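Local structure of prolyl 4-hydroxylase (Paramecium bursaria Chlorella virus 1, 5C5T) at residues Val126-Pro131 against Ser214-Ile219. The protein is probably a 2-oxoglutarate-dependent dioxygenase that hydroxylates prolines of collagen-like sequences, using a metal ion and ascorbate. Sequence-based numbering, arbitrary orientation.
With AKG (2-oxoglutaric acid), chain C.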
loop_
_atom_site.group_PDB
_atom_site.type_symbol
_atom_site.label_atom_id
_atom_site.label_comp_id
_atom_site.label_asym_id
_atom_site.label_seq_id
_atom_site.Cartn_x
_atom_site.Cartn_y
_atom_site.Cartn_z
ATOM N N VAL A 126 -9.117 -2.714 0.131
ATOM C CA VAL A 126 -9.388 -1.412 0.761
ATOM C C VAL A 126 -9.538 -1.644 2.272
ATOM O O VAL A 126 -10.250 -2.562 2.699
ATOM C CB VAL A 126 -10.643 -0.718 0.131
ATOM C CG1 VAL A 126 -11.089 0.514 0.952
ATOM C CG2 VAL A 126 -10.358 -0.359 -1.360
ATOM N N ALA A 127 -8.839 -0.839 3.085
ATOM C CA ALA A 127 -8.878 -0.978 4.515
ATOM C C ALA A 127 -9.236 0.332 5.184
ATOM O O ALA A 127 -8.889 1.400 4.686
ATOM C CB ALA A 127 -7.491 -1.454 5.062
ATOM N N ARG A 128 -9.857 0.222 6.357
ATOM C CA ARG A 128 -10.316 1.383 7.119
ATOM C C ARG A 128 -9.892 1.292 8.571
ATOM O O ARG A 128 -9.937 0.222 9.185
ATOM C CB ARG A 128 -11.845 1.507 7.051
ATOM C CG ARG A 128 -12.426 2.655 7.939
ATOM C CD ARG A 128 -13.856 2.988 7.490
ATOM N NE ARG A 128 -14.454 4.117 8.222
ATOM C CZ ARG A 128 -15.143 3.966 9.346
ATOM N NH1 ARG A 128 -15.276 2.760 9.887
ATOM N NH2 ARG A 128 -15.676 5.027 9.946
ATOM N N TYR A 129 -9.475 2.445 9.091
ATOM C CA TYR A 129 -9.106 2.649 10.471
ATOM C C TYR A 129 -10.027 3.683 11.140
ATOM O O TYR A 129 -10.104 4.839 10.690
ATOM C CB TYR A 129 -7.686 3.173 10.589
ATOM C CG TYR A 129 -6.598 2.356 9.977
ATOM C CD1 TYR A 129 -5.928 1.399 10.691
ATOM C CD2 TYR A 129 -6.231 2.561 8.658
ATOM C CE1 TYR A 129 -4.892 0.659 10.120
ATOM C CE2 TYR A 129 -5.192 1.842 8.083
ATOM C CZ TYR A 129 -4.540 0.893 8.823
ATOM O OH TYR A 129 -3.525 0.179 8.257
ATOM N N LYS A 130 -10.703 3.245 12.198
ATOM C CA LYS A 130 -11.387 4.129 13.117
ATOM C C LYS A 130 -10.455 4.687 14.185
ATOM O O LYS A 130 -9.341 4.197 14.398
ATOM C CB LYS A 130 -12.516 3.359 13.791
ATOM C CG LYS A 130 -13.581 2.931 12.871
ATOM C CD LYS A 130 -14.664 2.156 13.627
ATOM C CE LYS A 130 -15.459 3.075 14.560
ATOM N NZ LYS A 130 -15.936 2.394 15.806
ATOM N N PRO A 131 -10.893 5.741 14.887
ATOM C CA PRO A 131 -10.035 6.187 15.979
ATOM C C PRO A 131 -9.609 5.030 16.920
ATOM O O PRO A 131 -10.414 4.201 17.308
ATOM C CB PRO A 131 -10.935 7.204 16.689
ATOM C CG PRO A 131 -11.649 7.824 15.588
ATOM C CD PRO A 131 -12.079 6.610 14.775
ATOM N N SER A 214 -8.194 10.985 15.387
ATOM C CA SER A 214 -9.475 11.592 15.110
ATOM C C SER A 214 -9.835 11.483 13.627
ATOM O O SER A 214 -8.980 11.486 12.731
ATOM C CB SER A 214 -9.501 13.050 15.564
ATOM O OG SER A 214 -8.768 13.862 14.693
ATOM N N GLY A 215 -11.113 11.302 13.374
ATOM C CA GLY A 215 -11.566 11.134 12.009
ATOM C C GLY A 215 -11.448 9.687 11.616
ATOM O O GLY A 215 -11.661 8.808 12.447
ATOM N N GLU A 216 -11.120 9.458 10.344
ATOM C CA GLU A 216 -10.918 8.120 9.849
ATOM C C GLU A 216 -9.870 8.108 8.759
ATOM O O GLU A 216 -9.486 9.153 8.195
ATOM C CB GLU A 216 -12.245 7.550 9.331
ATOM C CG GLU A 216 -12.713 8.246 8.072
ATOM C CD GLU A 216 -14.177 8.006 7.772
ATOM O OE1 GLU A 216 -14.572 6.840 7.560
ATOM O OE2 GLU A 216 -14.934 9.001 7.751
ATOM N N LYS A 217 -9.343 6.911 8.525
ATOM C CA LYS A 217 -8.311 6.716 7.516
ATOM C C LYS A 217 -8.739 5.530 6.638
ATOM O O LYS A 217 -9.052 4.459 7.165
ATOM C CB LYS A 217 -6.943 6.453 8.162
ATOM C CG LYS A 217 -5.816 6.004 7.227
ATOM C CD LYS A 217 -4.547 5.820 8.056
ATOM C CE LYS A 217 -3.406 5.257 7.233
ATOM N NZ LYS A 217 -2.244 4.939 8.090
ATOM N N ILE A 218 -8.749 5.735 5.331
ATOM C CA ILE A 218 -9.076 4.673 4.378
ATOM C C ILE A 218 -7.959 4.628 3.320
ATOM O O ILE A 218 -7.613 5.678 2.748
ATOM C CB ILE A 218 -10.467 4.873 3.744
ATOM C CG1 ILE A 218 -11.511 5.130 4.830
ATOM C CG2 ILE A 218 -10.794 3.669 2.879
ATOM C CD1 ILE A 218 -12.904 5.323 4.300
ATOM N N ILE A 219 -7.421 3.420 3.081
ATOM C CA ILE A 219 -6.410 3.174 2.074
ATOM C C ILE A 219 -6.840 2.086 1.074
ATOM O O ILE A 219 -7.705 1.226 1.355
ATOM C CB ILE A 219 -5.093 2.779 2.766
ATOM C CG1 ILE A 219 -5.267 1.485 3.536
ATOM C CG2 ILE A 219 -4.627 3.941 3.635
ATOM C CD1 ILE A 219 -3.980 0.970 4.153
HETATM C C1 AKG C . -0.652 -2.524 5.044
HETATM O O1 AKG C . -1.907 -2.595 4.865
HETATM O O2 AKG C . 0.051 -3.539 4.794
HETATM C C2 AKG C . -0.048 -1.291 5.657
HETATM O O5 AKG C . 1.074 -1.371 6.077
HETATM C C3 AKG C . -0.868 0.007 5.742
HETATM C C4 AKG C . -0.059 1.157 6.284
HETATM C C5 AKG C . -0.925 2.308 6.727
HETATM O O3 AKG C . -2.122 2.106 7.074
HETATM O O4 AKG C . -0.437 3.479 6.724
#
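The Tyr129 ring turns an edge to residues 214-219, with Lys217 O and Ile219 CD1 near its plane and O3 of 2-oxoglutarate oblique to it, while the guanidinium of Arg128 bonds Glu216 OE1 at its own edge; Ile218 CD1 lies near that plane but touches Arg128 CD. Tyr129 and Arg128 leave opposite faces of an antiparallel pair of strands in the double-stranded beta-helix of 2-oxoglutarate oxygenases; the segment axes approach to 4.7 Å at 167°. Four backbone hydrogen bonds fix the register, two each in Ala127-Ile219 and Tyr129-Lys217, with Arg128-Ile218 as the non-hydrogen-bonded pair between them.

On the cosubstrate face, Tyr129 and Lys217 run side by side, CD2 of the ring 3.7 Å from CD of the lysine. With CG anti to the backbone N (chi1 170°), Lys217 extends fully, and its NZ donates to O4 of 2-oxoglutarate at 2.7 Å and weakly to O3; the same NZ also bonds Gly170 O, and Thr172 OG1 binds the ligand. Tyr129 OH lies 2.7 Å from the same O3, and Ile219 CD1 packs 3.6 Å from ligand C3.

On the other face, Ile218 CG2 touches Val126 CG1 at 3.7 Å, beside helix 47-59. Glu216 OE2 forms a salt bridge with Lys162 NZ, whereas OE1, in its salt bridge with Arg128, accepts from two nitrogens: NE at 2.8 Å, on the anti side, and NH2 at 3.2 Å from above the carboxylate, whose plane stands 70° from the guanidinium.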